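Local structure of heme-binding protein A (Haemophilus parasuis 29755, 3TPA) at residues A[42-47]-A[51-56]; A[34-39]-A[158-163]; A[144-147]-A[152-155]; A[60-65]-A[71-76]. The protein probably binds glutathione, as a solute-binding protein of a Pasteurellaceae-specific family of glutathione-binding proteins, although it is named for heme. The protein carries 1 engineered substitution. One frame throughout, in Å; residues are numbered along the deposited sequence.

Contact 1 of 4, residues A[42-47]-A[51-56]; sequences RLVEFK and IEVEPG
Lys47, at the turn end of a tight beta hairpin, lays its side chain obliquely across two glutamates of 51-56, and the pairs illustrate how an edge strand is secured by its side chains. Its chain stays extended until the last torsion, where a bend (chi4 -68°) brings NZ to Glu54 OE1 at 3.1 Å in a salt bridge. The ammonium group approaches this oxygen on the anti side, tilted out of the carboxylate plane. Glu52 OE1 meets the lysine's methylenes rather than its ammonium group: it is 3.0 Å from Lys47 CD but 4.7 Å from Lys47 NZ. Away from the acidic pair, Val44 CG2 presses on Val53 CB at 3.8 Å. Phe46 turns one edge of its ring to the backbone, so that CD1 lies 3.1 Å from Ile51 O, in the ring plane, and the ring also touches Val53 CG1. Backbone bonds keep the antiparallel register: Glu45 and Glu54 form a reciprocal hydrogen-bonded pair, and Lys47 N reaches Glu52 O at 2.8 Å. Glu45 folds back at chi2 (-84°), and its OE1 accepts from Arg42 N at 2.9 Å while OE2 makes a salt bridge with the Arg42 guanidinium, whose NH1 goes on to Ser36 O. Among the neighbouring elements, Val53 rests on Ile154 and Thr155 of helix 153-156, Val44 on Trp61 further along strand 53-63, and Leu43 on Phe72 and Leu74 of strand 69-74, with 44-46 as an outermost strand of the sheet.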
loop_
_atom_site.group_PDB
_atom_site.type_symbol
_atom_site.label_atom_id
_atom_site.label_comp_id
_atom_site.label_asym_id
_atom_site.label_seq_id
_atom_site.Cartn_x
_atom_site.Cartn_y
_atom_site.Cartn_z
ATOM N N ARG A 42 3.450 7.661 -14.734
ATOM C CA ARG A 42 2.419 8.492 -14.121
ATOM C C ARG A 42 2.820 9.952 -14.259
ATOM O O ARG A 42 3.941 10.246 -14.637
ATOM C CB ARG A 42 2.276 8.153 -12.629
ATOM C CG ARG A 42 1.395 6.937 -12.308
ATOM C CD ARG A 42 1.884 5.630 -12.936
ATOM N NE ARG A 42 3.234 5.295 -12.505
ATOM C CZ ARG A 42 3.962 4.334 -13.055
ATOM N NH1 ARG A 42 3.452 3.625 -14.042
ATOM N NH2 ARG A 42 5.192 4.085 -12.624
ATOM N N LEU A 43 1.899 10.867 -13.945
ATOM C CA LEU A 43 2.167 12.304 -14.022
ATOM C C LEU A 43 3.390 12.667 -13.180
ATOM O O LEU A 43 4.326 13.306 -13.674
ATOM C CB LEU A 43 0.939 13.116 -13.592
ATOM C CG LEU A 43 -0.163 13.254 -14.655
ATOM C CD1 LEU A 43 -1.419 13.867 -14.065
ATOM C CD2 LEU A 43 0.346 14.094 -15.837
ATOM N N VAL A 44 3.380 12.240 -11.921
ATOM C CA VAL A 44 4.562 12.302 -11.053
ATOM C C VAL A 44 4.842 10.899 -10.514
ATOM O O VAL A 44 3.930 10.073 -10.431
ATOM C CB VAL A 44 4.371 13.299 -9.886
ATOM C CG1 VAL A 44 3.972 14.673 -10.419
ATOM C CG2 VAL A 44 3.308 12.777 -8.889
ATOM N N GLU A 45 6.096 10.614 -10.165
ATOM C CA GLU A 45 6.490 9.267 -9.751
ATOM C C GLU A 45 7.138 9.318 -8.376
ATOM O O GLU A 45 7.747 10.316 -8.031
ATOM C CB GLU A 45 7.528 8.705 -10.728
ATOM C CG GLU A 45 7.178 8.862 -12.200
ATOM C CD GLU A 45 6.277 7.764 -12.691
ATOM O OE1 GLU A 45 6.192 7.563 -13.921
ATOM O OE2 GLU A 45 5.659 7.093 -11.838
ATOM N N PHE A 46 7.045 8.240 -7.602
ATOM C CA PHE A 46 7.721 8.210 -6.300
ATOM C C PHE A 46 9.242 8.134 -6.497
ATOM O O PHE A 46 9.722 7.341 -7.297
ATOM C CB PHE A 46 7.264 7.003 -5.474
ATOM C CG PHE A 46 5.823 7.074 -5.022
ATOM C CD1 PHE A 46 5.450 7.904 -3.986
ATOM C CD2 PHE A 46 4.857 6.281 -5.619
ATOM C CE1 PHE A 46 4.137 7.962 -3.571
ATOM C CE2 PHE A 46 3.543 6.329 -5.205
ATOM C CZ PHE A 46 3.182 7.171 -4.172
ATOM N N LYS A 47 10.000 8.961 -5.791
ATOM C CA LYS A 47 11.454 8.821 -5.804
ATOM C C LYS A 47 11.772 7.406 -5.339
ATOM O O LYS A 47 11.044 6.860 -4.511
ATOM C CB LYS A 47 12.122 9.849 -4.876
ATOM C CG LYS A 47 12.074 11.289 -5.391
ATOM C CD LYS A 47 12.796 12.255 -4.452
ATOM C CE LYS A 47 12.969 13.633 -5.083
ATOM N NZ LYS A 47 13.921 13.626 -6.237
ATOM N N ILE A 51 8.588 7.812 -0.330
ATOM C CA ILE A 51 7.166 8.095 -0.500
ATOM C C ILE A 51 6.945 9.491 -1.109
ATOM O O ILE A 51 5.842 9.835 -1.530
ATOM C CB ILE A 51 6.394 7.917 0.836
ATOM C CG1 ILE A 51 6.463 6.455 1.288
ATOM C CG2 ILE A 51 4.944 8.334 0.687
ATOM C CD1 ILE A 51 5.972 6.237 2.711
ATOM N N GLU A 52 8.001 10.288 -1.181
ATOM C CA GLU A 52 7.909 11.580 -1.848
ATOM C C GLU A 52 7.984 11.447 -3.382
ATOM O O GLU A 52 8.611 10.507 -3.919
ATOM C CB GLU A 52 8.981 12.533 -1.326
ATOM C CG GLU A 52 10.406 12.114 -1.565
ATOM C CD GLU A 52 11.397 13.158 -1.061
ATOM O OE1 GLU A 52 12.189 13.682 -1.875
ATOM O OE2 GLU A 52 11.374 13.462 0.150
ATOM N N VAL A 53 7.334 12.382 -4.077
ATOM C CA VAL A 53 7.209 12.305 -5.532
ATOM C C VAL A 53 8.220 13.216 -6.239
ATOM O O VAL A 53 8.767 14.128 -5.633
ATOM C CB VAL A 53 5.756 12.627 -6.004
ATOM C CG1 VAL A 53 4.751 11.674 -5.338
ATOM C CG2 VAL A 53 5.379 14.075 -5.708
ATOM N N GLU A 54 8.461 12.954 -7.519
ATOM C CA GLU A 54 9.307 13.807 -8.351
ATOM C C GLU A 54 8.634 13.855 -9.716
ATOM O O GLU A 54 7.703 13.098 -9.943
ATOM C CB GLU A 54 10.727 13.228 -8.472
ATOM C CG GLU A 54 10.777 11.901 -9.213
ATOM C CD GLU A 54 12.141 11.239 -9.140
ATOM O OE1 GLU A 54 13.111 11.900 -8.717
ATOM O OE2 GLU A 54 12.246 10.058 -9.500
ATOM N N PRO A 55 9.089 14.745 -10.625
ATOM C CA PRO A 55 8.461 14.839 -11.959
ATOM C C PRO A 55 8.428 13.527 -12.749
ATOM O O PRO A 55 9.402 12.780 -12.752
ATOM C CB PRO A 55 9.343 15.858 -12.685
ATOM C CG PRO A 55 9.786 16.780 -11.570
ATOM C CD PRO A 55 10.025 15.863 -10.381
ATOM N N GLY A 56 7.300 13.263 -13.403
ATOM C CA GLY A 56 7.152 12.115 -14.283
ATOM C C GLY A 56 6.782 12.585 -15.684
ATOM O O GLY A 56 7.574 13.250 -16.344
HETATM O O HOH W 1 10.923 8.066 -9.759
#

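Contact 2 of 4, residues A[34-39]-A[158-163]; sequences ASSQQV and AMDFLS
Ser36 and Gln37 both give hydrogen bonds to one oxygen of Asp160, an example of two consecutive side chains serving a single buried carboxylate. Ser36 OG donates to Asp160 OD2 over 2.8 Å and uses the anti lone pair, the one turned from the other carboxylate oxygen. Phe32 O, a second partner, competes for that hydroxyl proton. Gln37 NE2 comes to the same OD2 at 2.8 Å on the syn side. That bond is nearly straight (172°) and lies in the amide plane of Gln37, although amide and carboxylate planes are 35° apart. Gln37 gets there by bending at chi2 (-72°), which swings its amide over to the acid. With both lone pairs of OD2 engaged, the rotation of the carboxylate is probably restrained, and the two donors may help to stabilise its negative charge.

Van der Waals contact adds a smaller share, chiefly Ser36 CB against Ser163 OG at 3.3 Å. A second group of bonds lies inside 158-163 and shapes the acid's own backbone. Asp160 O accepts from Ser163 N at 3.0 Å and from Ser163 OG at 2.7 Å, the hydroxyl on a lone pair in the carbonyl plane. Ser163 OG is in turn bonded by Arg42 NH1, which also holds Ser36 O, so one arginine links both segments.

The acid lies in a short 3-10 turn after helix 153-156, whereas 36-39 has backbone bonds to Gly190 and Phe192; such a polar junction is consistent with the boundary between two subdomains of a lobe in family 5 solute-binding proteins, as in the peptide-binding relatives.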
loop_
_atom_site.group_PDB
_atom_site.type_symbol
_atom_site.label_atom_id
_atom_site.label_comp_id
_atom_site.label_asym_id
_atom_site.label_seq_id
_atom_site.Cartn_x
_atom_site.Cartn_y
_atom_site.Cartn_z
ATOM N N ALA A 34 3.784 -6.348 -13.363
ATOM C CA ALA A 34 3.803 -6.787 -14.762
ATOM C C ALA A 34 3.331 -5.714 -15.743
ATOM O O ALA A 34 3.487 -5.874 -16.944
ATOM C CB ALA A 34 2.943 -8.032 -14.923
ATOM N N SER A 35 2.724 -4.635 -15.246
ATOM C CA SER A 35 2.232 -3.587 -16.146
ATOM C C SER A 35 2.752 -2.178 -15.816
ATOM O O SER A 35 3.752 -1.729 -16.365
ATOM C CB SER A 35 0.703 -3.597 -16.193
ATOM O OG SER A 35 0.149 -3.434 -14.898
ATOM N N SER A 36 2.078 -1.489 -14.908
ATOM C CA SER A 36 2.409 -0.107 -14.585
ATOM C C SER A 36 3.885 0.077 -14.254
ATOM O O SER A 36 4.474 1.111 -14.574
ATOM C CB SER A 36 1.536 0.382 -13.423
ATOM O OG SER A 36 1.393 -0.656 -12.462
ATOM N N GLN A 37 4.480 -0.924 -13.606
ATOM C CA GLN A 37 5.822 -0.768 -13.066
ATOM C C GLN A 37 6.882 -0.806 -14.150
ATOM O O GLN A 37 7.950 -0.242 -13.967
ATOM C CB GLN A 37 6.128 -1.800 -11.963
ATOM C CG GLN A 37 5.444 -1.532 -10.618
ATOM C CD GLN A 37 6.036 -0.350 -9.851
ATOM O OE1 GLN A 37 7.241 -0.269 -9.636
ATOM N NE2 GLN A 37 5.176 0.561 -9.423
ATOM N N GLN A 38 6.592 -1.462 -15.273
ATOM C CA GLN A 38 7.584 -1.581 -16.350
ATOM C C GLN A 38 7.184 -0.830 -17.622
ATOM O O GLN A 38 8.036 -0.293 -18.333
ATOM C CB GLN A 38 7.790 -3.052 -16.739
ATOM C CG GLN A 38 7.808 -4.074 -15.596
ATOM C CD GLN A 38 8.796 -3.765 -14.469
ATOM O OE1 GLN A 38 9.820 -3.115 -14.655
ATOM N NE2 GLN A 38 8.477 -4.249 -13.287
ATOM N N VAL A 39 5.886 -0.834 -17.918
ATOM C CA VAL A 39 5.369 -0.428 -19.227
ATOM C C VAL A 39 4.810 1.017 -19.275
ATOM O O VAL A 39 4.801 1.644 -20.333
ATOM C CB VAL A 39 4.276 -1.416 -19.681
ATOM C CG1 VAL A 39 3.692 -1.017 -21.039
ATOM C CG2 VAL A 39 4.848 -2.851 -19.722
ATOM N N ALA A 158 0.728 9.564 -8.230
ATOM C CA ALA A 158 1.891 8.723 -8.526
ATOM C C ALA A 158 1.592 7.222 -8.416
ATOM O O ALA A 158 2.448 6.374 -8.692
ATOM C CB ALA A 158 3.050 9.093 -7.588
ATOM N N MET A 159 0.369 6.890 -8.020
ATOM C CA MET A 159 0.021 5.487 -7.844
ATOM C C MET A 159 -0.221 4.814 -9.183
ATOM O O MET A 159 -0.602 5.461 -10.167
ATOM C CB MET A 159 -1.195 5.356 -6.907
ATOM C CG MET A 159 -0.921 5.819 -5.474
ATOM S SD MET A 159 -2.398 5.729 -4.425
ATOM C CE MET A 159 -2.753 3.976 -4.480
ATOM N N ASP A 160 0.018 3.511 -9.211
ATOM C CA ASP A 160 -0.054 2.704 -10.433
ATOM C C ASP A 160 -1.347 2.805 -11.226
ATOM O O ASP A 160 -1.308 2.804 -12.465
ATOM C CB ASP A 160 0.232 1.244 -10.109
ATOM C CG ASP A 160 1.589 1.058 -9.506
ATOM O OD1 ASP A 160 1.794 1.527 -8.376
ATOM O OD2 ASP A 160 2.449 0.455 -10.158
ATOM N N PHE A 161 -2.482 2.879 -10.528
ATOM C CA PHE A 161 -3.790 2.931 -11.190
ATOM C C PHE A 161 -3.973 4.189 -12.051
ATOM O O PHE A 161 -4.839 4.243 -12.936
ATOM C CB PHE A 161 -4.938 2.803 -10.160
ATOM C CG PHE A 161 -5.260 4.081 -9.380
ATOM C CD1 PHE A 161 -6.402 4.824 -9.674
ATOM C CD2 PHE A 161 -4.468 4.486 -8.317
ATOM C CE1 PHE A 161 -6.728 5.946 -8.946
ATOM C CE2 PHE A 161 -4.787 5.630 -7.573
ATOM C CZ PHE A 161 -5.914 6.359 -7.886
ATOM N N LEU A 162 -3.145 5.195 -11.808
ATOM C CA LEU A 162 -3.210 6.423 -12.615
ATOM C C LEU A 162 -2.119 6.490 -13.690
ATOM O O LEU A 162 -1.702 7.562 -14.111
ATOM C CB LEU A 162 -3.256 7.675 -11.713
ATOM C CG LEU A 162 -4.575 7.762 -10.932
ATOM C CD1 LEU A 162 -4.578 8.946 -9.947
ATOM C CD2 LEU A 162 -5.795 7.880 -11.878
ATOM N N SER A 163 -1.674 5.322 -14.140
ATOM C CA SER A 163 -0.786 5.223 -15.295
ATOM C C SER A 163 -1.462 5.848 -16.500
ATOM O O SER A 163 -2.683 5.762 -16.649
ATOM C CB SER A 163 -0.487 3.765 -15.610
ATOM O OG SER A 163 0.335 3.195 -14.612
#

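Contact 3 of 4, residues A[144-147]-A[152-155]; sequences ITLN and PFIT
The carbonyl oxygen of Pro152, next in the chain to the Phe153 whose ring meets Ile144 and Leu146, is gripped twice by Thr155. Thr155 OG1 donates to Pro152 O at 2.7 Å, on a lone pair in the carbonyl plane, and Thr155 N adds a weak bond to the same oxygen at 2.9 Å. Both bonds close one turn from Pro152 to Thr155, and the Phe153 side chain points toward the strand.

Phe153 has CG anti to its backbone N (chi1 -178°), which carries the ring across the gap between helix and strand, where the nearest CA atoms, those of Leu146 and Phe153, are still 9.1 Å apart. One face of the ring receives Leu146 CD2, which stands over its centre, 4.0 Å from the centroid and 5° off the ring normal, a CH-pi contact of nearly ideal direction. The other methyl of Leu146, CD1, leans on Phe153 CB at the root of the ring. Ile144 meets the ring chiefly through CG2, set obliquely to it, 3.9 Å from Phe153 CZ. Ile144 and Leu146 are two residues apart on the strand and so present their side chains on the same face, to one phenylalanine.

Tyr70 of the adjacent strand 69-74 meets the same ring edge-to-face, while Ile144 also packs on Phe72. Every atom that crosses between the segments is carbon: the contact between them is apolar, so dispersion and burial are what join them.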
loop_
_atom_site.group_PDB
_atom_site.type_symbol
_atom_site.label_atom_id
_atom_site.label_comp_id
_atom_site.label_asym_id
_atom_site.label_seq_id
_atom_site.Cartn_x
_atom_site.Cartn_y
_atom_site.Cartn_z
ATOM N N ILE A 144 -6.391 19.912 -12.833
ATOM C CA ILE A 144 -7.221 19.051 -12.000
ATOM C C ILE A 144 -7.719 19.856 -10.817
ATOM O O ILE A 144 -6.938 20.487 -10.126
ATOM C CB ILE A 144 -6.468 17.778 -11.511
ATOM C CG1 ILE A 144 -6.044 16.895 -12.695
ATOM C CG2 ILE A 144 -7.352 16.954 -10.568
ATOM C CD1 ILE A 144 -5.281 15.632 -12.283
ATOM N N THR A 145 -9.024 19.834 -10.593
ATOM C CA THR A 145 -9.630 20.579 -9.495
ATOM C C THR A 145 -10.268 19.633 -8.490
ATOM O O THR A 145 -10.952 18.687 -8.886
ATOM C CB THR A 145 -10.709 21.529 -10.037
ATOM O OG1 THR A 145 -10.120 22.398 -11.014
ATOM C CG2 THR A 145 -11.339 22.372 -8.904
ATOM N N LEU A 146 -10.046 19.887 -7.202
ATOM C CA LEU A 146 -10.621 19.052 -6.133
ATOM C C LEU A 146 -11.869 19.664 -5.506
ATOM O O LEU A 146 -12.036 20.875 -5.491
ATOM C CB LEU A 146 -9.598 18.813 -5.017
ATOM C CG LEU A 146 -8.219 18.297 -5.449
ATOM C CD1 LEU A 146 -7.411 17.913 -4.234
ATOM C CD2 LEU A 146 -8.355 17.120 -6.419
ATOM N N ASN A 147 -12.729 18.811 -4.959
ATOM C CA ASN A 147 -13.888 19.278 -4.215
ATOM C C ASN A 147 -13.491 19.923 -2.892
ATOM O O ASN A 147 -14.159 20.828 -2.430
ATOM C CB ASN A 147 -14.859 18.127 -3.972
ATOM C CG ASN A 147 -15.596 17.724 -5.225
ATOM O OD1 ASN A 147 -15.916 18.557 -6.066
ATOM N ND2 ASN A 147 -15.878 16.448 -5.352
ATOM N N PRO A 152 -2.577 14.804 0.358
ATOM C CA PRO A 152 -2.121 13.482 -0.112
ATOM C C PRO A 152 -2.403 13.221 -1.591
ATOM O O PRO A 152 -1.835 12.306 -2.178
ATOM C CB PRO A 152 -2.942 12.518 0.744
ATOM C CG PRO A 152 -3.205 13.274 1.998
ATOM C CD PRO A 152 -3.467 14.687 1.525
ATOM N N PHE A 153 -3.283 14.015 -2.186
ATOM C CA PHE A 153 -3.618 13.837 -3.591
ATOM C C PHE A 153 -2.402 13.770 -4.515
ATOM O O PHE A 153 -2.382 12.977 -5.450
ATOM C CB PHE A 153 -4.576 14.935 -4.072
ATOM C CG PHE A 153 -4.997 14.756 -5.505
ATOM C CD1 PHE A 153 -5.815 13.694 -5.865
ATOM C CD2 PHE A 153 -4.539 15.616 -6.499
ATOM C CE1 PHE A 153 -6.186 13.503 -7.192
ATOM C CE2 PHE A 153 -4.908 15.430 -7.826
ATOM C CZ PHE A 153 -5.733 14.372 -8.172
ATOM N N ILE A 154 -1.398 14.606 -4.276
ATOM C CA ILE A 154 -0.179 14.556 -5.103
ATOM C C ILE A 154 0.468 13.152 -5.103
ATOM O O ILE A 154 0.942 12.661 -6.139
ATOM C CB ILE A 154 0.857 15.666 -4.726
ATOM C CG1 ILE A 154 1.876 15.848 -5.862
ATOM C CG2 ILE A 154 1.577 15.372 -3.389
ATOM C CD1 ILE A 154 1.246 16.081 -7.220
ATOM N N THR A 155 0.464 12.479 -3.959
ATOM C CA THR A 155 0.980 11.105 -3.930
ATOM C C THR A 155 0.018 10.111 -4.580
ATOM O O THR A 155 0.445 9.144 -5.200
ATOM C CB THR A 155 1.406 10.639 -2.522
ATOM O OG1 THR A 155 0.335 10.823 -1.612
ATOM C CG2 THR A 155 2.593 11.452 -2.025
#

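Contact 4 of 4, residues A[60-65]-A[71-76]; sequences RWEISE and TFYLRQ
The guanidinium of Arg60 lies flat over one face of the Tyr73 ring, the two planes 18° apart and their centres separated by 3.9 Å. It sits off-centre, toward the rim, with NH2 nearest the ring at 3.4 Å from CE2, an arrangement that combines stacking with cation-pi attraction. Glu62 addresses the edges of both groups. Its OE2 lies in the guanidinium plane and takes an almost straight bond from Arg60 NH1 at 3.0 Å, while OE1 accepts from Tyr73 OH at 2.7 Å. The carboxylate stands nearly perpendicular to the tyrosine ring, and both donors approach it from above its plane. Each carboxylate oxygen thereby has its own partner, and the acid probably offsets the charge of the arginine.

On the opposite face of the sheet, Trp61 sets CB against Phe72 CD1 at 3.7 Å; their rings are slid apart and barely overlap, because a chi1 of 66° directs the indole away from 71-76. There the indole packs with Val53, Pro55 and Ile154.

Backbone hydrogen bonds link Glu62 and Thr71 reciprocally, and Tyr73 N reaches Arg60 O at 3.0 Å. One water bridges Glu62 O and Thr71 OG1. The whole is a classic antiparallel beta hairpin with a polar outer face and an apolar inner one, here two neighbouring inner strands of the five-stranded antiparallel sheet in a family 5 solute-binding fold.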
loop_
_atom_site.group_PDB
_atom_site.type_symbol
_atom_site.label_atom_id
_atom_site.label_comp_id
_atom_site.label_asym_id
_atom_site.label_seq_id
_atom_site.Cartn_x
_atom_site.Cartn_y
_atom_site.Cartn_z
ATOM N N ARG A 60 6.675 19.537 -14.620
ATOM C CA ARG A 60 6.495 20.306 -13.394
ATOM C C ARG A 60 5.016 20.497 -13.094
ATOM O O ARG A 60 4.165 20.210 -13.933
ATOM C CB ARG A 60 7.218 21.651 -13.479
ATOM C CG ARG A 60 6.675 22.594 -14.519
ATOM C CD ARG A 60 7.314 23.987 -14.410
ATOM N NE ARG A 60 6.551 24.940 -15.205
ATOM C CZ ARG A 60 5.653 25.782 -14.709
ATOM N NH1 ARG A 60 5.425 25.819 -13.403
ATOM N NH2 ARG A 60 4.992 26.594 -15.523
ATOM N N TRP A 61 4.711 20.952 -11.885
ATOM C CA TRP A 61 3.323 21.184 -11.496
ATOM C C TRP A 61 3.225 22.312 -10.482
ATOM O O TRP A 61 4.197 22.622 -9.787
ATOM C CB TRP A 61 2.670 19.908 -10.943
ATOM C CG TRP A 61 3.256 19.406 -9.655
ATOM C CD1 TRP A 61 2.768 19.613 -8.394
ATOM C CD2 TRP A 61 4.439 18.619 -9.502
ATOM N NE1 TRP A 61 3.578 18.999 -7.469
ATOM C CE2 TRP A 61 4.611 18.385 -8.123
ATOM C CE3 TRP A 61 5.377 18.097 -10.396
ATOM C CZ2 TRP A 61 5.677 17.653 -7.624
ATOM C CZ3 TRP A 61 6.428 17.375 -9.902
ATOM C CH2 TRP A 61 6.575 17.159 -8.529
ATOM N N GLU A 62 2.044 22.923 -10.424
ATOM C CA GLU A 62 1.758 24.003 -9.498
ATOM C C GLU A 62 0.475 23.684 -8.738
ATOM O O GLU A 62 -0.457 23.091 -9.289
ATOM C CB GLU A 62 1.565 25.309 -10.263
ATOM C CG GLU A 62 2.771 25.731 -11.081
ATOM C CD GLU A 62 2.476 26.935 -11.959
ATOM O OE1 GLU A 62 1.299 27.127 -12.332
ATOM O OE2 GLU A 62 3.420 27.689 -12.277
ATOM N N ILE A 63 0.428 24.078 -7.473
ATOM C CA ILE A 63 -0.781 23.912 -6.680
ATOM C C ILE A 63 -1.217 25.286 -6.192
ATOM O O ILE A 63 -0.421 26.032 -5.625
ATOM C CB ILE A 63 -0.562 22.963 -5.495
ATOM C CG1 ILE A 63 -0.106 21.593 -6.000
ATOM C CG2 ILE A 63 -1.848 22.826 -4.675
ATOM C CD1 ILE A 63 0.593 20.711 -4.957
ATOM N N SER A 64 -2.473 25.623 -6.438
ATOM C CA SER A 64 -2.998 26.922 -6.054
ATOM C C SER A 64 -2.936 27.110 -4.542
ATOM O O SER A 64 -2.792 26.141 -3.787
ATOM C CB SER A 64 -4.435 27.073 -6.548
ATOM O OG SER A 64 -5.243 26.038 -6.020
ATOM N N GLU A 65 -3.049 28.371 -4.116
ATOM C CA GLU A 65 -2.977 28.735 -2.704
ATOM C C GLU A 65 -3.915 27.897 -1.838
ATOM O O GLU A 65 -3.486 27.314 -0.842
ATOM C CB GLU A 65 -3.280 30.230 -2.518
ATOM C CG GLU A 65 -2.312 31.159 -3.250
ATOM C CD GLU A 65 -2.659 31.369 -4.722
ATOM O OE1 GLU A 65 -3.749 30.947 -5.171
ATOM O OE2 GLU A 65 -1.833 31.977 -5.435
ATOM N N THR A 71 -2.153 21.984 -11.412
ATOM C CA THR A 71 -1.871 22.212 -12.831
ATOM C C THR A 71 -0.602 21.492 -13.219
ATOM O O THR A 71 0.455 21.775 -12.672
ATOM C CB THR A 71 -1.690 23.703 -13.158
ATOM O OG1 THR A 71 -2.800 24.442 -12.649
ATOM C CG2 THR A 71 -1.591 23.909 -14.672
ATOM N N PHE A 72 -0.716 20.551 -14.150
ATOM C CA PHE A 72 0.421 19.739 -14.573
ATOM C C PHE A 72 0.847 20.183 -15.944
ATOM O O PHE A 72 0.029 20.239 -16.855
ATOM C CB PHE A 72 0.044 18.254 -14.616
ATOM C CG PHE A 72 -0.325 17.705 -13.283
ATOM C CD1 PHE A 72 0.654 17.205 -12.430
ATOM C CD2 PHE A 72 -1.640 17.730 -12.859
ATOM C CE1 PHE A 72 0.314 16.730 -11.180
ATOM C CE2 PHE A 72 -1.989 17.260 -11.610
ATOM C CZ PHE A 72 -1.016 16.762 -10.769
ATOM N N TYR A 73 2.127 20.517 -16.075
ATOM C CA TYR A 73 2.713 20.887 -17.364
ATOM C C TYR A 73 3.487 19.695 -17.926
ATOM O O TYR A 73 4.489 19.277 -17.366
ATOM C CB TYR A 73 3.628 22.109 -17.211
ATOM C CG TYR A 73 2.912 23.298 -16.615
ATOM C CD1 TYR A 73 2.142 24.137 -17.405
ATOM C CD2 TYR A 73 2.989 23.566 -15.258
ATOM C CE1 TYR A 73 1.473 25.229 -16.861
ATOM C CE2 TYR A 73 2.324 24.652 -14.699
ATOM C CZ TYR A 73 1.567 25.473 -15.505
ATOM O OH TYR A 73 0.913 26.540 -14.941
ATOM N N LEU A 74 3.007 19.162 -19.040
ATOM C CA LEU A 74 3.506 17.899 -19.566
ATOM C C LEU A 74 4.845 17.999 -20.301
ATOM O O LEU A 74 5.059 18.895 -21.111
ATOM C CB LEU A 74 2.452 17.259 -20.471
ATOM C CG LEU A 74 1.034 17.114 -19.898
ATOM C CD1 LEU A 74 0.102 16.513 -20.926
ATOM C CD2 LEU A 74 1.022 16.264 -18.613
ATOM N N ARG A 75 5.737 17.062 -19.991
ATOM C CA ARG A 75 7.004 16.839 -20.700
ATOM C C ARG A 75 6.741 16.725 -22.197
ATOM O O ARG A 75 5.791 16.066 -22.614
ATOM C CB ARG A 75 7.595 15.509 -20.204
ATOM C CG ARG A 75 9.005 15.212 -20.617
ATOM C CD ARG A 75 9.531 13.996 -19.838
ATOM N NE ARG A 75 9.376 14.189 -18.393
ATOM C CZ ARG A 75 10.225 14.873 -17.629
ATOM N NH1 ARG A 75 9.998 15.001 -16.327
ATOM N NH2 ARG A 75 11.301 15.437 -18.167
ATOM N N GLN A 76 7.585 17.332 -23.020
ATOM C CA GLN A 76 7.357 17.251 -24.465
ATOM C C GLN A 76 8.142 16.119 -25.128
ATOM O O GLN A 76 9.142 15.661 -24.594
ATOM C CB GLN A 76 7.659 18.590 -25.132
ATOM C CG GLN A 76 6.775 19.706 -24.635
ATOM C CD GLN A 76 6.584 20.766 -25.677
ATOM O OE1 GLN A 76 5.542 20.825 -26.323
ATOM N NE2 GLN A 76 7.591 21.614 -25.858
HETATM O O HOH W 2 -2.654 25.065 -10.074
#

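Overall arrangement
Three of the contacts belong to one antiparallel sheet: contacts 1 and 4 share strand 53-63, their centres 13 Å apart, and contact 3 adds strand 141-146 and the helix that covers the sheet; the centres of contacts 3 and 4 are 12 Å apart. Ile154 joins them, since its CD1 lies 3.7 Å from Trp61 NE1 and its CG1 3.9 Å from Val53 CG2. Gly56 O, bonded to Arg75 NE at 2.9 Å, provides a polar link between contacts 1 and 4. Contact 2 is centred 20 Å from contact 4, without touching it, but 12 Å from contact 1, which it meets through Ser36 O and Arg42 NH1 at 2.8 Å. In the chain, 152-155 leads to 158-163.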